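Local coordinates for MHC class I protein (Ginglymostoma cirratum, PDB 6LUP), which probably displays short peptides at the cell surface for recognition by T cells, as the heavy chain of a class I molecule paired with beta-2-microglobulin, at residues K40-P44 and W58-T62; L79-Q85 and W115-F120; K127-V131 and K141-D145; K193-A199 and I236-F242. One frame throughout, in Å; residues are numbered along the deposited sequence.

Interaction 1 (K40-P44 and W58-T62)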
# COMPACT_ATOMS: atom_id res chain seq x y z
N LYS A 40 13.46 -4.21 15.77
CA LYS A 40 14.55 -5.03 15.19
C LYS A 40 14.24 -6.53 15.08
O LYS A 40 15.14 -7.37 15.18
CB LYS A 40 15.87 -4.79 15.93
CG LYS A 40 16.33 -3.34 15.97
CD LYS A 40 17.78 -3.26 16.44
CE LYS A 40 18.11 -1.90 17.03
NZ LYS A 40 18.12 -0.82 16.00
N GLU A 41 12.97 -6.86 14.88
CA GLU A 41 12.53 -8.24 14.69
C GLU A 41 11.46 -8.31 13.60
O GLU A 41 10.63 -7.41 13.47
CB GLU A 41 11.96 -8.82 15.98
CG GLU A 41 12.99 -9.05 17.07
CD GLU A 41 12.37 -9.51 18.39
OE1 GLU A 41 11.27 -9.03 18.73
OE2 GLU A 41 13.00 -10.34 19.08
N MET A 42 11.49 -9.39 12.82
CA MET A 42 10.43 -9.63 11.85
C MET A 42 9.23 -10.20 12.59
O MET A 42 9.36 -11.19 13.32
CB MET A 42 10.90 -10.60 10.76
CG MET A 42 9.85 -10.84 9.69
SD MET A 42 9.68 -9.43 8.59
CE MET A 42 10.59 -10.03 7.16
N ILE A 43 8.07 -9.58 12.43
CA ILE A 43 6.88 -9.99 13.17
C ILE A 43 5.71 -10.26 12.22
O ILE A 43 5.63 -9.67 11.15
CB ILE A 43 6.48 -8.94 14.23
CG1 ILE A 43 6.09 -7.60 13.57
CG2 ILE A 43 7.60 -8.75 15.25
CD1 ILE A 43 5.37 -6.62 14.48
N PRO A 44 4.81 -11.18 12.62
CA PRO A 44 3.62 -11.44 11.81
C PRO A 44 2.61 -10.31 11.87
O PRO A 44 2.42 -9.68 12.91
CB PRO A 44 3.02 -12.70 12.45
CG PRO A 44 3.56 -12.72 13.83
CD PRO A 44 4.91 -12.09 13.77
N TRP A 58 11.10 -17.27 11.95
CA TRP A 58 11.17 -15.92 12.48
C TRP A 58 12.58 -15.51 12.84
O TRP A 58 12.96 -14.36 12.66
CB TRP A 58 10.21 -15.76 13.66
CG TRP A 58 8.82 -16.04 13.23
CD1 TRP A 58 8.09 -17.17 13.47
CD2 TRP A 58 8.00 -15.20 12.41
NE1 TRP A 58 6.86 -17.08 12.87
CE2 TRP A 58 6.78 -15.88 12.22
CE3 TRP A 58 8.17 -13.93 11.84
CZ2 TRP A 58 5.73 -15.33 11.47
CZ3 TRP A 58 7.13 -13.39 11.10
CH2 TRP A 58 5.92 -14.09 10.92
N GLU A 59 13.36 -16.47 13.32
CA GLU A 59 14.77 -16.25 13.61
C GLU A 59 15.53 -15.86 12.35
O GLU A 59 16.25 -14.87 12.34
CB GLU A 59 15.37 -17.49 14.27
CG GLU A 59 14.96 -17.64 15.73
CD GLU A 59 14.91 -19.09 16.20
OE1 GLU A 59 14.27 -19.33 17.25
OE2 GLU A 59 15.51 -19.97 15.54
N ARG A 60 15.33 -16.62 11.27
CA ARG A 60 16.03 -16.34 10.01
C ARG A 60 15.56 -15.04 9.36
O ARG A 60 16.39 -14.25 8.88
CB ARG A 60 15.89 -17.50 9.03
CG ARG A 60 16.60 -17.25 7.71
CD ARG A 60 15.97 -18.03 6.57
NE ARG A 60 14.51 -17.88 6.53
CZ ARG A 60 13.65 -18.85 6.85
NH1 ARG A 60 14.08 -20.05 7.22
NH2 ARG A 60 12.34 -18.61 6.78
N GLU A 61 14.25 -14.82 9.31
CA GLU A 61 13.71 -13.60 8.71
C GLU A 61 14.20 -12.35 9.44
O GLU A 61 14.48 -11.33 8.80
CB GLU A 61 12.18 -13.63 8.63
CG GLU A 61 11.60 -14.68 7.69
CD GLU A 61 12.20 -14.65 6.30
OE1 GLU A 61 11.87 -13.72 5.52
OE2 GLU A 61 13.00 -15.56 5.98
N THR A 62 14.31 -12.44 10.76
CA THR A 62 14.82 -11.34 11.57
C THR A 62 16.28 -11.05 11.21
O THR A 62 16.66 -9.89 11.00
CB THR A 62 14.64 -11.62 13.08
OG1 THR A 62 13.25 -11.57 13.42
CG2 THR A 62 15.37 -10.59 13.91

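Interaction 2 (L79-Q85 and W115-F120)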
# COMPACT_ATOMS: atom_id res chain seq x y z
N LEU A 79 25.20 7.85 -1.34
CA LEU A 79 24.55 8.54 -2.45
C LEU A 79 24.51 10.06 -2.28
O LEU A 79 24.48 10.79 -3.27
CB LEU A 79 23.16 7.97 -2.71
CG LEU A 79 23.11 6.54 -3.26
CD1 LEU A 79 21.67 6.09 -3.44
CD2 LEU A 79 23.87 6.41 -4.58
N SER A 80 24.51 10.53 -1.03
CA SER A 80 24.61 11.96 -0.75
C SER A 80 25.94 12.50 -1.24
O SER A 80 26.00 13.57 -1.85
CB SER A 80 24.45 12.22 0.75
OG SER A 80 23.13 11.94 1.18
N LYS A 81 27.01 11.74 -0.98
CA LYS A 81 28.34 12.09 -1.44
C LYS A 81 28.42 12.09 -2.97
O LYS A 81 29.04 12.97 -3.57
CB LYS A 81 29.38 11.12 -0.86
CG LYS A 81 30.82 11.55 -1.06
CD LYS A 81 31.80 10.62 -0.35
CE LYS A 81 33.24 11.04 -0.60
NZ LYS A 81 34.20 10.07 -0.03
N ARG A 82 27.76 11.11 -3.59
CA ARG A 82 27.76 10.96 -5.04
C ARG A 82 27.00 12.08 -5.75
O ARG A 82 27.37 12.48 -6.86
CB ARG A 82 27.17 9.62 -5.45
CG ARG A 82 28.07 8.42 -5.20
CD ARG A 82 27.54 7.21 -5.93
NE ARG A 82 28.18 5.98 -5.48
CZ ARG A 82 27.73 4.75 -5.75
NH1 ARG A 82 26.63 4.59 -6.48
NH2 ARG A 82 28.39 3.69 -5.30
N THR A 83 25.95 12.58 -5.11
CA THR A 83 25.12 13.64 -5.68
C THR A 83 25.47 15.01 -5.08
O THR A 83 24.75 15.99 -5.30
CB THR A 83 23.62 13.34 -5.48
OG1 THR A 83 23.38 12.99 -4.12
CG2 THR A 83 23.18 12.20 -6.38
N ASN A 84 26.57 15.05 -4.34
CA ASN A 84 27.03 16.26 -3.63
C ASN A 84 25.93 16.91 -2.77
O ASN A 84 25.87 18.13 -2.64
CB ASN A 84 27.66 17.27 -4.60
CG ASN A 84 28.99 16.80 -5.16
OD1 ASN A 84 29.92 16.50 -4.40
ND2 ASN A 84 29.10 16.75 -6.48
N GLN A 85 25.01 16.08 -2.29
CA GLN A 85 24.02 16.59 -1.31
C GLN A 85 24.71 16.49 0.04
O GLN A 85 25.50 15.56 0.22
CB GLN A 85 22.76 15.73 -1.34
CG GLN A 85 22.13 15.63 -2.72
CD GLN A 85 20.64 15.75 -2.63
OE1 GLN A 85 20.10 16.59 -1.92
NE2 GLN A 85 19.94 14.90 -3.37
N TRP A 115 16.47 6.01 -4.93
CA TRP A 115 17.08 7.03 -4.09
C TRP A 115 16.20 8.27 -4.15
O TRP A 115 15.86 8.75 -5.24
CB TRP A 115 18.50 7.30 -4.59
CG TRP A 115 19.07 8.63 -4.21
CD1 TRP A 115 19.36 9.67 -5.05
CD2 TRP A 115 19.44 9.07 -2.89
NE1 TRP A 115 19.88 10.72 -4.34
CE2 TRP A 115 19.94 10.38 -3.02
CE3 TRP A 115 19.40 8.48 -1.62
CZ2 TRP A 115 20.39 11.12 -1.92
CZ3 TRP A 115 19.85 9.22 -0.53
CH2 TRP A 115 20.34 10.52 -0.69
N ASP A 116 15.81 8.77 -2.98
CA ASP A 116 14.88 9.89 -2.87
C ASP A 116 13.67 9.74 -3.80
O ASP A 116 13.33 10.66 -4.54
CB ASP A 116 15.59 11.23 -3.09
CG ASP A 116 16.36 11.71 -1.87
OD1 ASP A 116 16.24 11.09 -0.79
OD2 ASP A 116 17.09 12.71 -1.98
N SER A 117 13.06 8.56 -3.76
CA SER A 117 11.85 8.25 -4.53
C SER A 117 11.98 8.39 -6.06
O SER A 117 10.98 8.57 -6.75
CB SER A 117 10.63 9.02 -4.00
OG SER A 117 10.34 8.64 -2.66
N THR A 118 13.20 8.30 -6.57
CA THR A 118 13.45 8.25 -8.01
C THR A 118 14.27 7.02 -8.38
O THR A 118 15.12 6.58 -7.60
CB THR A 118 14.18 9.52 -8.53
OG1 THR A 118 15.43 9.66 -7.85
CG2 THR A 118 13.34 10.77 -8.32
N ASP A 119 14.01 6.47 -9.57
CA ASP A 119 14.72 5.29 -10.07
C ASP A 119 16.22 5.40 -9.85
O ASP A 119 16.84 6.39 -10.25
CB ASP A 119 14.44 5.08 -11.56
CG ASP A 119 13.07 4.47 -11.82
OD1 ASP A 119 12.22 4.46 -10.91
OD2 ASP A 119 12.85 4.01 -12.95
N PHE A 120 16.79 4.40 -9.19
CA PHE A 120 18.22 4.38 -8.97
C PHE A 120 18.86 3.27 -9.79
O PHE A 120 19.70 3.53 -10.65
CB PHE A 120 18.54 4.25 -7.48
CG PHE A 120 19.99 3.99 -7.19
CD1 PHE A 120 20.97 4.89 -7.62
CD2 PHE A 120 20.38 2.86 -6.48
CE1 PHE A 120 22.31 4.65 -7.35
CE2 PHE A 120 21.72 2.62 -6.21
CZ PHE A 120 22.68 3.51 -6.65

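Interaction 3 (K127-V131 and K141-D145)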
# COMPACT_ATOMS: atom_id res chain seq x y z
N LYS A 127 18.37 -10.35 -19.55
CA LYS A 127 19.74 -10.05 -19.96
C LYS A 127 20.75 -10.32 -18.84
O LYS A 127 21.94 -10.43 -19.09
CB LYS A 127 19.86 -8.59 -20.41
CG LYS A 127 19.08 -8.23 -21.66
CD LYS A 127 19.75 -8.74 -22.92
CE LYS A 127 19.01 -8.28 -24.17
NZ LYS A 127 19.55 -8.90 -25.41
N MET A 128 20.24 -10.42 -17.61
CA MET A 128 21.06 -10.53 -16.39
C MET A 128 22.06 -9.39 -16.26
O MET A 128 23.25 -9.60 -15.97
CB MET A 128 21.72 -11.90 -16.26
CG MET A 128 20.79 -12.98 -15.72
SD MET A 128 19.88 -12.49 -14.23
CE MET A 128 21.22 -12.21 -13.07
N VAL A 129 21.56 -8.17 -16.46
CA VAL A 129 22.36 -6.95 -16.35
C VAL A 129 21.57 -5.92 -15.54
O VAL A 129 20.34 -5.91 -15.56
CB VAL A 129 22.77 -6.43 -17.76
CG1 VAL A 129 21.59 -5.78 -18.49
CG2 VAL A 129 23.94 -5.47 -17.67
N TRP A 130 22.29 -5.07 -14.81
CA TRP A 130 21.65 -4.01 -14.03
C TRP A 130 21.50 -2.74 -14.87
O TRP A 130 22.41 -2.36 -15.61
CB TRP A 130 22.45 -3.71 -12.77
CG TRP A 130 22.48 -4.86 -11.81
CD1 TRP A 130 23.40 -5.87 -11.77
CD2 TRP A 130 21.55 -5.13 -10.75
NE1 TRP A 130 23.10 -6.74 -10.75
CE2 TRP A 130 21.97 -6.31 -10.11
CE3 TRP A 130 20.40 -4.47 -10.28
CZ2 TRP A 130 21.28 -6.87 -9.02
CZ3 TRP A 130 19.72 -5.02 -9.19
CH2 TRP A 130 20.16 -6.21 -8.58
N VAL A 131 20.35 -2.09 -14.74
CA VAL A 131 20.08 -0.85 -15.48
C VAL A 131 19.93 0.34 -14.53
O VAL A 131 19.36 0.21 -13.44
CB VAL A 131 18.87 -0.98 -16.44
CG1 VAL A 131 19.04 -2.19 -17.36
CG2 VAL A 131 17.56 -1.09 -15.68
N LYS A 141 26.43 -0.01 -10.94
CA LYS A 141 26.11 -0.92 -12.05
C LYS A 141 27.34 -1.69 -12.52
O LYS A 141 27.27 -2.89 -12.77
CB LYS A 141 25.49 -0.14 -13.21
CG LYS A 141 25.32 -0.96 -14.48
CD LYS A 141 24.85 -0.11 -15.66
CE LYS A 141 25.15 -0.79 -16.98
NZ LYS A 141 24.59 -2.16 -17.09
N ASN A 142 28.47 -0.99 -12.62
CA ASN A 142 29.71 -1.61 -13.07
C ASN A 142 30.23 -2.65 -12.08
O ASN A 142 30.78 -3.67 -12.49
CB ASN A 142 30.78 -0.55 -13.35
CG ASN A 142 30.47 0.28 -14.59
OD1 ASN A 142 31.13 1.28 -14.85
ND2 ASN A 142 29.47 -0.14 -15.37
N LYS A 143 30.03 -2.39 -10.79
CA LYS A 143 30.40 -3.35 -9.75
C LYS A 143 29.46 -4.55 -9.75
O LYS A 143 29.90 -5.70 -9.67
CB LYS A 143 30.38 -2.68 -8.37
CG LYS A 143 31.50 -1.67 -8.16
CD LYS A 143 31.25 -0.81 -6.93
CE LYS A 143 31.66 -1.51 -5.65
NZ LYS A 143 31.61 -0.58 -4.49
N TRP A 144 28.16 -4.27 -9.86
CA TRP A 144 27.12 -5.30 -9.74
C TRP A 144 27.02 -6.21 -10.96
O TRP A 144 26.63 -7.37 -10.83
CB TRP A 144 25.78 -4.66 -9.41
CG TRP A 144 25.65 -4.23 -7.97
CD1 TRP A 144 26.66 -4.09 -7.06
CD2 TRP A 144 24.44 -3.88 -7.29
NE1 TRP A 144 26.16 -3.68 -5.85
CE2 TRP A 144 24.80 -3.54 -5.96
CE3 TRP A 144 23.10 -3.81 -7.66
CZ2 TRP A 144 23.86 -3.15 -5.01
CZ3 TRP A 144 22.16 -3.42 -6.72
CH2 TRP A 144 22.54 -3.09 -5.41
N ASP A 145 27.36 -5.69 -12.14
CA ASP A 145 27.37 -6.50 -13.36
C ASP A 145 28.49 -7.53 -13.33
O ASP A 145 28.34 -8.63 -13.86
CB ASP A 145 27.50 -5.61 -14.61
CG ASP A 145 26.21 -4.87 -14.94
OD1 ASP A 145 25.11 -5.36 -14.61
OD2 ASP A 145 26.30 -3.79 -15.56

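Interaction 4 (K193-A199 and I236-F242)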
# COMPACT_ATOMS: atom_id res chain seq x y z
N LYS A 193 -29.10 15.52 -4.01
CA LYS A 193 -28.33 16.21 -5.04
C LYS A 193 -27.53 15.21 -5.89
O LYS A 193 -27.44 15.36 -7.11
CB LYS A 193 -27.41 17.25 -4.40
CG LYS A 193 -26.52 18.04 -5.36
CD LYS A 193 -25.88 19.24 -4.66
CE LYS A 193 -24.72 19.82 -5.45
NZ LYS A 193 -23.45 19.04 -5.28
N GLN A 194 -26.96 14.20 -5.24
CA GLN A 194 -26.10 13.23 -5.92
C GLN A 194 -26.50 11.79 -5.64
O GLN A 194 -27.09 11.48 -4.60
CB GLN A 194 -24.63 13.46 -5.55
CG GLN A 194 -24.16 14.88 -5.77
CD GLN A 194 -22.67 14.98 -6.03
OE1 GLN A 194 -22.10 14.21 -6.80
NE2 GLN A 194 -22.03 15.96 -5.39
N LEU A 195 -26.18 10.90 -6.58
CA LEU A 195 -26.45 9.48 -6.44
C LEU A 195 -25.13 8.74 -6.32
O LEU A 195 -24.29 8.81 -7.22
CB LEU A 195 -27.25 8.97 -7.64
CG LEU A 195 -28.24 7.83 -7.40
CD1 LEU A 195 -29.43 8.30 -6.58
CD2 LEU A 195 -28.71 7.27 -8.74
N SER A 196 -24.92 8.05 -5.20
CA SER A 196 -23.61 7.48 -4.89
C SER A 196 -23.60 5.96 -4.75
O SER A 196 -24.34 5.39 -3.95
CB SER A 196 -23.01 8.12 -3.65
OG SER A 196 -21.63 7.84 -3.54
N CYS A 197 -22.73 5.33 -5.54
CA CYS A 197 -22.49 3.91 -5.43
C CYS A 197 -21.24 3.66 -4.59
O CYS A 197 -20.13 4.04 -4.99
CB CYS A 197 -22.33 3.26 -6.80
SG CYS A 197 -22.52 1.47 -6.73
N VAL A 198 -21.44 3.05 -3.43
CA VAL A 198 -20.35 2.77 -2.50
C VAL A 198 -20.16 1.27 -2.27
O VAL A 198 -21.06 0.57 -1.80
CB VAL A 198 -20.50 3.55 -1.16
CG1 VAL A 198 -21.95 3.56 -0.68
CG2 VAL A 198 -19.57 3.00 -0.09
N ALA A 199 -18.97 0.79 -2.64
CA ALA A 199 -18.57 -0.59 -2.39
C ALA A 199 -17.53 -0.61 -1.28
O ALA A 199 -16.57 0.16 -1.30
CB ALA A 199 -18.01 -1.22 -3.65
N ILE A 236 -14.59 2.01 -2.14
CA ILE A 236 -14.62 3.01 -3.21
C ILE A 236 -16.01 3.64 -3.32
O ILE A 236 -17.03 2.97 -3.13
CB ILE A 236 -14.17 2.41 -4.58
CG1 ILE A 236 -14.11 3.51 -5.65
CG2 ILE A 236 -15.05 1.24 -4.99
CD1 ILE A 236 -13.38 3.12 -6.91
N HIS A 237 -16.02 4.94 -3.59
CA HIS A 237 -17.26 5.68 -3.81
C HIS A 237 -17.24 6.23 -5.23
O HIS A 237 -16.32 6.97 -5.60
CB HIS A 237 -17.38 6.84 -2.82
CG HIS A 237 -17.54 6.42 -1.40
ND1 HIS A 237 -18.65 6.76 -0.64
CD2 HIS A 237 -16.74 5.69 -0.58
CE1 HIS A 237 -18.52 6.26 0.57
NE2 HIS A 237 -17.37 5.61 0.64
N ARG A 238 -18.24 5.86 -6.03
CA ARG A 238 -18.48 6.52 -7.30
C ARG A 238 -19.85 7.18 -7.31
O ARG A 238 -20.87 6.52 -7.12
CB ARG A 238 -18.32 5.58 -8.50
CG ARG A 238 -18.23 6.35 -9.81
CD ARG A 238 -18.08 5.45 -11.03
NE ARG A 238 -16.76 4.83 -11.11
CZ ARG A 238 -15.64 5.44 -11.49
NH1 ARG A 238 -15.65 6.72 -11.82
NH2 ARG A 238 -14.50 4.76 -11.53
N SER A 239 -19.86 8.49 -7.54
CA SER A 239 -21.09 9.28 -7.52
C SER A 239 -21.25 10.17 -8.74
O SER A 239 -20.27 10.65 -9.32
CB SER A 239 -21.15 10.13 -6.25
OG SER A 239 -20.02 10.97 -6.15
N THR A 240 -22.50 10.37 -9.13
CA THR A 240 -22.84 11.24 -10.25
C THR A 240 -23.89 12.26 -9.84
O THR A 240 -24.54 12.12 -8.80
CB THR A 240 -23.31 10.43 -11.48
OG1 THR A 240 -23.29 11.28 -12.64
CG2 THR A 240 -24.72 9.86 -11.27
N GLU A 241 -24.05 13.30 -10.67
CA GLU A 241 -25.07 14.32 -10.47
C GLU A 241 -26.48 13.75 -10.62
O GLU A 241 -26.71 12.85 -11.44
CB GLU A 241 -24.86 15.50 -11.42
CG GLU A 241 -23.68 16.39 -11.05
CD GLU A 241 -23.99 17.38 -9.94
OE1 GLU A 241 -23.36 18.46 -9.92
OE2 GLU A 241 -24.85 17.10 -9.08
N PHE A 242 -27.45 14.23 -9.86
CA PHE A 242 -28.79 13.61 -9.82
C PHE A 242 -30.10 14.48 -9.88
O PHE A 242 -30.10 15.59 -9.39
CB PHE A 242 -28.76 12.81 -8.52
CG PHE A 242 -29.93 11.93 -8.31
CD1 PHE A 242 -30.34 11.09 -9.28
CD2 PHE A 242 -30.62 11.99 -7.14
CE1 PHE A 242 -31.44 10.31 -9.10
CE2 PHE A 242 -31.71 11.20 -6.94
CZ PHE A 242 -32.12 10.35 -7.92

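Interaction 1 (K40-P44 and W58-T62)
In the alpha 1 part of the MHC class I platform, the short edge strand 43-44 and the loop leading into it lie against helix 55-82, one wall of the peptide groove. At Lys-40 the backbone makes the contact, its O lying 3.5 Å from Thr-62 CG2, while the side chain leads away and NZ bonds to Ser-37 O. Glu-41 only brushes the helix, its CA 3.6 Å from Thr-62 OG1. Met-42 N makes the one hydrogen bond across the segments, to Thr-62 OG1 (2.9 Å); a threonine suits this place, its hydroxyl also donating to Trp-58 O inside the helix. The flexible Met-42 side chain suits a buried gap: CG lies 3.8 Å from Glu-61 CB and 4.0 Å from Trp-58 CZ3. Glu-61 sends OE1 to the backbone of the bound peptide. Ile-43 turns its side chain away and pairs with Gln-34 of the next strand. Pro-44 lays its rigid ring on the Trp-58 indole, a CH-pi contact with CD 3.9 Å from the centroid of the six-membered ring.

Interaction 2 (L79-Q85 and W115-F120)
Apolar packing carries this contact, with no hydrogen bond between the segments. Leu-79, on the last turns of helix 55-82, is the central piece: its CD1 meets Trp-115 CB and its CD2 meets Phe-120 CE1, both at 3.6 Å. A branched aliphatic chain can serve two rings at once, and CH-pi contacts follow, Leu-79 CB lying 3.9 Å from the centroid of the Trp-115 six-membered ring and Leu-79 CD1 4.2 Å from that of Phe-120. Polar side chains border the aromatics: Ser-80 OG, hydrogen-bonded to Ile-76 O a turn back, is 3.6 Å from Trp-115 CH2, and Arg-82 NH1 passes the edge of Phe-120 (4.1 Å to CZ) while bonding to Thr-140 on helix 135-146. Local hydrogen bonds shape each segment. Thr-83, where the helix ends, gives OG1 to Leu-79 O (2.6 Å), and a type I' turn from Trp-115 to Thr-118 reverses the chain tightly. Leu-79 and Phe-120 also touch an apolar side chain of the bound peptide, so helix end and beta hairpin together line part of the class I peptide-binding groove.

Interaction 3 (K127-V131 and K141-D145)
Beside the peptide-binding groove, helix 135-146 of the alpha 2 wall rests on strand 129-131, an edge strand of the floor. Trp-144 and its neighbour Lys-143 both reach the bound peptide: Trp-144 NE1 hydrogen-bonds to its backbone, and Lys-143 NZ forms a salt bridge there, the latter consistent with a grip on the C-terminal carboxylate as in other class I molecules. Behind that site the two tryptophans pack together. The edge of Trp-144 meets the face of Trp-130 in a T-shaped pair, six-membered-ring centroids 4.8 Å apart and planes at 66°, and Trp-144 CB sits 3.8 Å from the centroid of the Trp-130 five-membered ring. Large flat indoles fill the space between helix and sheet while keeping a polar NH each; that of Trp-130 goes to Asn-151. Such a helix laid over an antiparallel sheet is the basic design of the MHC platform, and here helix and strand run nearly antiparallel, at 161° with axes 7.9 Å apart. Just upstream, Met-128 takes a left-handed backbone conformation in a G1 beta bulge opposite Asp-124. Being an edge strand, 129-131 has backbone groups to offer the helix. Asp-145 OD1 accepts from Trp-130 N at 2.8 Å, almost straight at 176°, and the long chain of Lys-141 lets NZ donate to Trp-130 O at 2.6 Å. Lys-141 NZ also forms a salt bridge with Asp-145 OD2 (2.8 Å), one helical turn on.

Interaction 4 (K193-A199 and I236-F242)
Two central, antiparallel strands of the immunoglobulin C1-set domain pair here, in its four-stranded sheet. Ile-236 opens the run with a hydrogen-bonded pair, its N giving to Ala-199 O (2.8 Å) and its O accepting from Ala-199 N (3.0 Å); the small Ala-199 leaves room for Ile-236 CG2, 4.1 Å from Ala-199 CB. His-237 lies on the other face, where Val-198 CG2 sits 3.6 Å from its ring centroid, and its ND1 bonds to an aromatic side chain of the beta-2-microglobulin chain, as does Ser-196 OG. Arg-238 is paired with Cys-197, which forms the disulfide with Cys-252 across to the second sheet of the sandwich; the guanidinium leads away and NE reaches Val-209 O. Ser-239 faces Ser-196 in a non-hydrogen-bonded pair, where the strands come close (CA-CA 4.1 Å); two small side chains fit there easily. Thr-240, beta-branched and at home in a strand, exchanges hydrogen bonds with Leu-195. Glu-241 is exposed, its OE2 4.5 Å from Lys-193 NZ, too far for a salt bridge. Phe-242 closes the segment: its N bonds to Lys-193 O (3.0 Å), and its ring receives Leu-195 CD1 3.6 Å from the centroid.

How the interactions relate
From the N terminus the four contacts follow in series, each loop closing before the next opens, so none nests or crosses. Interaction 1 closes a 13-residue connection containing helix 47-52 and sets helix 55-82 against one edge of the platform sheet. Interaction 2 takes up the far end of that helix and closes a 29-residue stretch that includes strand 91-100 and nearly all of 108-115. Interaction 3 spans just nine residues and sets helix 135-146 on the sheet's other edge strand; its nearest atoms are about 4 Å from interaction 2. Interaction 4, centred 43 to 49 Å from the others, joins strands inside the separate immunoglobulin domain.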